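Local coordinates for protein putative phosphomethylpyrimidine kinase (Bacteroides thetaiotaomicron, PDB 3MBH) that probably phosphorylates pyridoxal with ATP, as a ribokinase-clan pyridoxal kinase, and is seen here with pyridoxal bound, at residues Gly20-Met34 with Arg267-Leu279. Sequence-based numbering, arbitrary orientation. Where two conformers were deposited one is given.
Sequences GRVSLTVVIPILSSM and REGILLEKVLHNL. With PXL (3-hydroxy-5-(hydroxymethyl)-2-methylisonicotinaldehyde), chain G.
Arg21 meets Glu273 side-on: NE (3.2 Å) and NH2 (2.8 Å) both donate to Glu273 OE1, which lies near the guanidinium plane and receives NE on its syn lone pair. The two flat groups are twisted 46° apart. Arg21 runs out extended from CG to NE, and Glu273, bent at chi2 (79°), comes to meet it from the opposite direction. NH1 donates to Glu268 O at 3.1 Å from above that carbonyl's plane, not on a lone pair, and a water links NH1 to Glu268 OE1. Ile270 O lies over one guanidinium face. A leucine here would probably leave the buried Glu273 carboxylate without its charge partner and Glu268 O without this donor. Leu272, with CG anti to the backbone N (chi1 -176°), sends CD1 to Ile30 CG1 (4.0 Å) and CD2 to Pro29 CG (4.2 Å). Leu276 CD1 lies 4.3 Å from Ile30 CG1; Leu279 and Met34 cross at about a right angle, Leu279 CD1 3.7 Å from Met34 CG. Val22 reaches the bound pyridoxal. Helix 24-33 packs between strand 9-17, touched by Leu24 and Leu31, and segment 267-279; helix 223-236 meets Val26 and Val27, helix 241-257 meets Leu272 and Ile270, and Phe36 of the second subunit packs against Glu273.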
loop_
_atom_site.group_PDB
_atom_site.type_symbol
_atom_site.label_atom_id
_atom_site.label_comp_id
_atom_site.label_asym_id
_atom_site.label_seq_id
_atom_site.Cartn_x
_atom_site.Cartn_y
_atom_site.Cartn_z
ATOM N N GLY A 20 -1.151 -5.738 29.129
ATOM C CA GLY A 20 -2.260 -4.893 28.855
ATOM C C GLY A 20 -1.826 -3.912 27.809
ATOM O O GLY A 20 -0.631 -3.635 27.628
ATOM N N ARG A 21 -2.779 -3.326 27.124
ATOM C CA ARG A 21 -2.430 -2.332 26.152
ATOM C C ARG A 21 -2.944 -0.982 26.634
ATOM O O ARG A 21 -4.036 -0.561 26.286
ATOM C CB ARG A 21 -2.969 -2.715 24.792
ATOM C CG ARG A 21 -2.367 -3.985 24.239
ATOM C CD ARG A 21 -3.007 -4.242 22.904
ATOM N NE ARG A 21 -2.331 -5.251 22.092
ATOM C CZ ARG A 21 -2.536 -6.551 22.131
ATOM N NH1 ARG A 21 -3.361 -7.090 23.009
ATOM N NH2 ARG A 21 -1.888 -7.335 21.261
ATOM N N VAL A 22 -2.126 -0.312 27.456
ATOM C CA VAL A 22 -2.446 0.974 28.023
ATOM C C VAL A 22 -1.220 1.859 27.864
ATOM O O VAL A 22 -0.128 1.388 27.553
ATOM C CB VAL A 22 -2.801 0.896 29.524
ATOM C CG1 VAL A 22 -4.141 0.121 29.731
ATOM C CG2 VAL A 22 -1.624 0.294 30.374
ATOM N N SER A 23 -1.425 3.137 28.053
ATOM C CA SER A 23 -0.343 4.076 28.354
ATOM C C SER A 23 0.825 4.003 27.325
ATOM O O SER A 23 0.578 3.985 26.107
ATOM C CB SER A 23 0.091 3.932 29.808
ATOM O OG SER A 23 0.541 2.616 30.125
ATOM N N LEU A 24 2.082 4.005 27.757
ATOM C CA LEU A 24 3.186 4.103 26.781
ATOM C C LEU A 24 3.220 2.976 25.707
ATOM O O LEU A 24 3.630 3.214 24.550
ATOM C CB LEU A 24 4.576 4.190 27.478
ATOM C CG LEU A 24 4.806 5.522 28.204
ATOM C CD1 LEU A 24 6.138 5.396 29.045
ATOM C CD2 LEU A 24 4.822 6.710 27.263
ATOM N N THR A 25 2.797 1.772 26.065
ATOM C CA THR A 25 2.855 0.663 25.135
ATOM C C THR A 25 1.753 0.792 24.081
ATOM O O THR A 25 1.731 0.007 23.140
ATOM C CB THR A 25 2.790 -0.703 25.818
ATOM O OG1 THR A 25 1.616 -0.791 26.638
ATOM C CG2 THR A 25 4.009 -0.940 26.659
ATOM N N VAL A 26 0.886 1.807 24.208
ATOM C CA VAL A 26 -0.091 2.144 23.164
ATOM C C VAL A 26 0.360 3.425 22.446
ATOM O O VAL A 26 0.323 3.507 21.218
ATOM C CB VAL A 26 -1.481 2.259 23.868
ATOM C CG1 VAL A 26 -2.456 3.071 23.101
ATOM C CG2 VAL A 26 -2.033 0.808 24.159
ATOM N N VAL A 27 0.756 4.438 23.216
ATOM C CA VAL A 27 1.122 5.750 22.700
ATOM C C VAL A 27 2.326 5.678 21.784
ATOM O O VAL A 27 2.346 6.307 20.741
ATOM C CB VAL A 27 1.431 6.734 23.876
ATOM C CG1 VAL A 27 1.931 8.076 23.346
ATOM C CG2 VAL A 27 0.184 6.925 24.766
ATOM N N ILE A 28 3.337 4.894 22.153
ATOM C CA ILE A 28 4.559 4.807 21.340
ATOM C C ILE A 28 4.288 4.184 19.934
ATOM O O ILE A 28 4.545 4.826 18.915
ATOM C CB ILE A 28 5.727 4.096 22.080
ATOM C CG1 ILE A 28 6.219 4.984 23.216
ATOM C CG2 ILE A 28 6.844 3.793 21.112
ATOM C CD1 ILE A 28 7.116 4.193 24.290
ATOM N N PRO A 29 3.701 2.993 19.867
ATOM C CA PRO A 29 3.449 2.410 18.528
ATOM C C PRO A 29 2.510 3.221 17.633
ATOM O O PRO A 29 2.748 3.346 16.414
ATOM C CB PRO A 29 2.827 1.036 18.832
ATOM C CG PRO A 29 2.690 0.931 20.245
ATOM C CD PRO A 29 3.294 2.090 20.949
ATOM N N ILE A 30 1.446 3.775 18.213
ATOM C CA ILE A 30 0.483 4.535 17.411
ATOM C C ILE A 30 1.139 5.820 16.855
ATOM O O ILE A 30 1.154 6.048 15.645
ATOM C CB ILE A 30 -0.740 4.880 18.208
ATOM C CG1 ILE A 30 -1.528 3.579 18.479
ATOM C CG2 ILE A 30 -1.586 5.998 17.443
ATOM C CD1 ILE A 30 -2.836 3.776 19.327
ATOM N N LEU A 31 1.702 6.640 17.727
ATOM C CA LEU A 31 2.245 7.910 17.282
ATOM C C LEU A 31 3.480 7.687 16.389
ATOM O O LEU A 31 3.629 8.402 15.434
ATOM C CB LEU A 31 2.522 8.888 18.450
ATOM C CG LEU A 31 1.258 9.445 19.148
ATOM C CD1 LEU A 31 1.575 10.117 20.465
ATOM C CD2 LEU A 31 0.489 10.421 18.214
ATOM N N SER A 32 4.354 6.705 16.686
ATOM C CA SER A 32 5.470 6.409 15.790
ATOM C C SER A 32 4.943 6.042 14.391
ATOM O O SER A 32 5.474 6.508 13.390
ATOM C CB SER A 32 6.298 5.215 16.244
ATOM O OG SER A 32 6.725 5.351 17.576
ATOM N N SER A 33 3.926 5.183 14.338
ATOM C CA SER A 33 3.303 4.779 13.070
ATOM C C SER A 33 2.777 6.003 12.334
ATOM O O SER A 33 2.907 6.105 11.118
ATOM C CB SER A 33 2.181 3.762 13.314
ATOM O OG SER A 33 2.715 2.581 13.903
HETATM N N MSE A 34 2.274 6.974 13.083
HETATM C CA MSE A 34 1.714 8.163 12.488
HETATM C C MSE A 34 2.795 9.175 12.127
HETATM O O MSE A 34 2.473 10.227 11.583
HETATM C CB MSE A 34 0.674 8.783 13.385
HETATM C CG MSE A 34 -0.568 7.832 13.548
HETATM SE SE MSE A 34 -1.958 8.581 14.655
HETATM C CE MSE A 34 -2.800 9.637 13.280
ATOM N N ARG A 267 -9.327 -7.982 28.870
ATOM C CA ARG A 267 -8.407 -7.145 29.634
ATOM C C ARG A 267 -7.087 -6.901 28.868
ATOM O O ARG A 267 -6.341 -5.979 29.191
ATOM C CB ARG A 267 -8.128 -7.739 31.005
ATOM C CG ARG A 267 -9.394 -7.830 31.902
ATOM C CD ARG A 267 -9.134 -8.720 33.138
ATOM N NE ARG A 267 -8.631 -10.019 32.783
ATOM C CZ ARG A 267 -8.279 -10.962 33.664
ATOM N NH1 ARG A 267 -8.337 -10.741 34.966
ATOM N NH2 ARG A 267 -7.799 -12.108 33.224
ATOM N N GLU A 268 -6.789 -7.713 27.857
ATOM C CA GLU A 268 -5.532 -7.543 27.079
ATOM C C GLU A 268 -5.632 -6.350 26.151
ATOM O O GLU A 268 -4.617 -5.914 25.594
ATOM C CB GLU A 268 -5.155 -8.830 26.348
ATOM C CG GLU A 268 -4.709 -9.905 27.315
ATOM C CD GLU A 268 -4.328 -11.208 26.686
ATOM O OE1 GLU A 268 -4.114 -11.230 25.463
ATOM O OE2 GLU A 268 -4.226 -12.221 27.415
ATOM N N GLY A 269 -6.848 -5.815 25.963
ATOM C CA GLY A 269 -7.042 -4.662 25.115
ATOM C C GLY A 269 -7.473 -4.971 23.700
ATOM O O GLY A 269 -7.651 -6.146 23.308
ATOM N N ILE A 270 -7.620 -3.915 22.928
ATOM C CA ILE A 270 -7.781 -4.054 21.469
ATOM C C ILE A 270 -6.604 -4.752 20.823
ATOM O O ILE A 270 -5.498 -4.774 21.404
ATOM C CB ILE A 270 -8.109 -2.702 20.796
ATOM C CG1 ILE A 270 -6.913 -1.746 20.817
ATOM C CG2 ILE A 270 -9.309 -2.123 21.509
ATOM C CD1 ILE A 270 -6.955 -0.615 19.782
ATOM N N LEU A 271 -6.827 -5.416 19.689
ATOM C CA LEU A 271 -5.708 -6.059 19.009
ATOM C C LEU A 271 -4.940 -5.061 18.140
ATOM O O LEU A 271 -5.002 -5.098 16.898
ATOM C CB LEU A 271 -6.121 -7.263 18.208
ATOM C CG LEU A 271 -6.201 -8.589 18.912
ATOM C CD1 LEU A 271 -6.477 -9.641 17.846
ATOM C CD2 LEU A 271 -4.961 -8.944 19.743
ATOM N N LEU A 272 -4.235 -4.184 18.843
ATOM C CA LEU A 272 -3.531 -3.068 18.278
ATOM C C LEU A 272 -2.637 -3.467 17.095
ATOM O O LEU A 272 -2.749 -2.907 15.994
ATOM C CB LEU A 272 -2.711 -2.373 19.401
ATOM C CG LEU A 272 -2.020 -1.106 18.880
ATOM C CD1 LEU A 272 -3.088 -0.087 18.283
ATOM C CD2 LEU A 272 -1.236 -0.464 20.009
ATOM N N GLU A 273 -1.786 -4.474 17.296
ATOM C CA GLU A 273 -0.793 -4.840 16.263
ATOM C C GLU A 273 -1.393 -5.379 15.063
ATOM O O GLU A 273 -0.861 -5.239 13.951
ATOM C CB GLU A 273 0.298 -5.774 16.807
ATOM C CG GLU A 273 1.124 -5.071 17.861
ATOM C CD GLU A 273 0.495 -4.993 19.181
ATOM O OE1 GLU A 273 -0.573 -5.661 19.406
ATOM O OE2 GLU A 273 1.061 -4.261 20.020
ATOM N N LYS A 274 -2.599 -5.888 15.227
ATOM C CA LYS A 274 -3.292 -6.458 14.125
ATOM C C LYS A 274 -3.898 -5.381 13.243
ATOM O O LYS A 274 -4.085 -5.606 12.042
ATOM C CB LYS A 274 -4.355 -7.425 14.685
ATOM C CG LYS A 274 -4.999 -8.311 13.742
ATOM C CD LYS A 274 -4.193 -9.516 13.345
ATOM C CE LYS A 274 -4.996 -10.154 12.148
ATOM N NZ LYS A 274 -4.357 -11.332 11.574
ATOM N N VAL A 275 -4.159 -4.184 13.759
ATOM C CA VAL A 275 -4.813 -3.161 12.925
ATOM C C VAL A 275 -3.983 -1.920 12.687
ATOM O O VAL A 275 -4.416 -0.984 12.018
ATOM C CB VAL A 275 -6.175 -2.778 13.494
ATOM C CG1 VAL A 275 -7.120 -4.008 13.415
ATOM C CG2 VAL A 275 -6.058 -2.209 14.946
ATOM N N LEU A 276 -2.770 -1.915 13.191
ATOM C CA LEU A 276 -1.950 -0.727 13.171
ATOM C C LEU A 276 -1.710 -0.169 11.746
ATOM O O LEU A 276 -1.728 1.042 11.534
ATOM C CB LEU A 276 -0.617 -1.060 13.858
ATOM C CG LEU A 276 0.344 0.019 14.328
ATOM C CD1 LEU A 276 -0.319 0.994 15.307
ATOM C CD2 LEU A 276 1.581 -0.684 14.956
ATOM N N HIS A 277 -1.537 -1.031 10.759
ATOM C CA HIS A 277 -1.330 -0.531 9.426
ATOM C C HIS A 277 -2.558 0.065 8.789
ATOM O O HIS A 277 -2.463 0.564 7.687
ATOM C CB HIS A 277 -0.629 -1.593 8.553
ATOM C CG HIS A 277 0.712 -1.972 9.111
ATOM N ND1 HIS A 277 1.894 -1.416 8.662
ATOM C CD2 HIS A 277 1.052 -2.778 10.157
ATOM C CE1 HIS A 277 2.903 -1.910 9.366
ATOM N NE2 HIS A 277 2.415 -2.721 10.294
ATOM N N ASN A 278 -3.707 0.073 9.466
ATOM C CA ASN A 278 -4.873 0.740 8.918
ATOM C C ASN A 278 -5.011 2.185 9.308
ATOM O O ASN A 278 -5.879 2.870 8.785
ATOM C CB ASN A 278 -6.143 -0.028 9.250
ATOM C CG ASN A 278 -6.090 -1.425 8.723
ATOM O OD1 ASN A 278 -5.731 -1.657 7.562
ATOM N ND2 ASN A 278 -6.393 -2.370 9.566
ATOM N N LEU A 279 -4.113 2.686 10.141
ATOM C CA LEU A 279 -4.148 4.116 10.526
ATOM C C LEU A 279 -4.055 5.059 9.362
ATOM O O LEU A 279 -4.495 6.195 9.423
ATOM C CB LEU A 279 -3.003 4.474 11.479
ATOM C CG LEU A 279 -3.193 4.233 12.943
ATOM C CD1 LEU A 279 -1.863 4.401 13.682
ATOM C CD2 LEU A 279 -4.272 5.180 13.431
HETATM O OP4 PXL G . -5.208 5.118 30.519
HETATM C C5A PXL G . -5.689 3.930 31.128
HETATM C C5 PXL G . -4.605 3.379 32.061
HETATM C C6 PXL G . -3.270 3.729 32.029
HETATM N N1 PXL G . -2.387 3.230 32.894
HETATM C C2 PXL G . -2.639 2.314 33.852
HETATM C C3 PXL G . -4.027 1.847 33.973
HETATM C C4 PXL G . -5.028 2.435 33.052
HETATM C C4A PXL G . -6.434 2.038 33.006
HETATM O O4A PXL G . -6.645 1.028 33.599
HETATM O O3 PXL G . -4.453 0.978 34.904
HETATM C C2A PXL G . -1.456 1.847 34.683
HETATM O O HOH W 1 -2.280 -6.967 26.577
HETATM O O HOH W 2 -4.169 -9.879 23.155
HETATM O O HOH W 3 -5.350 -3.466 27.912
#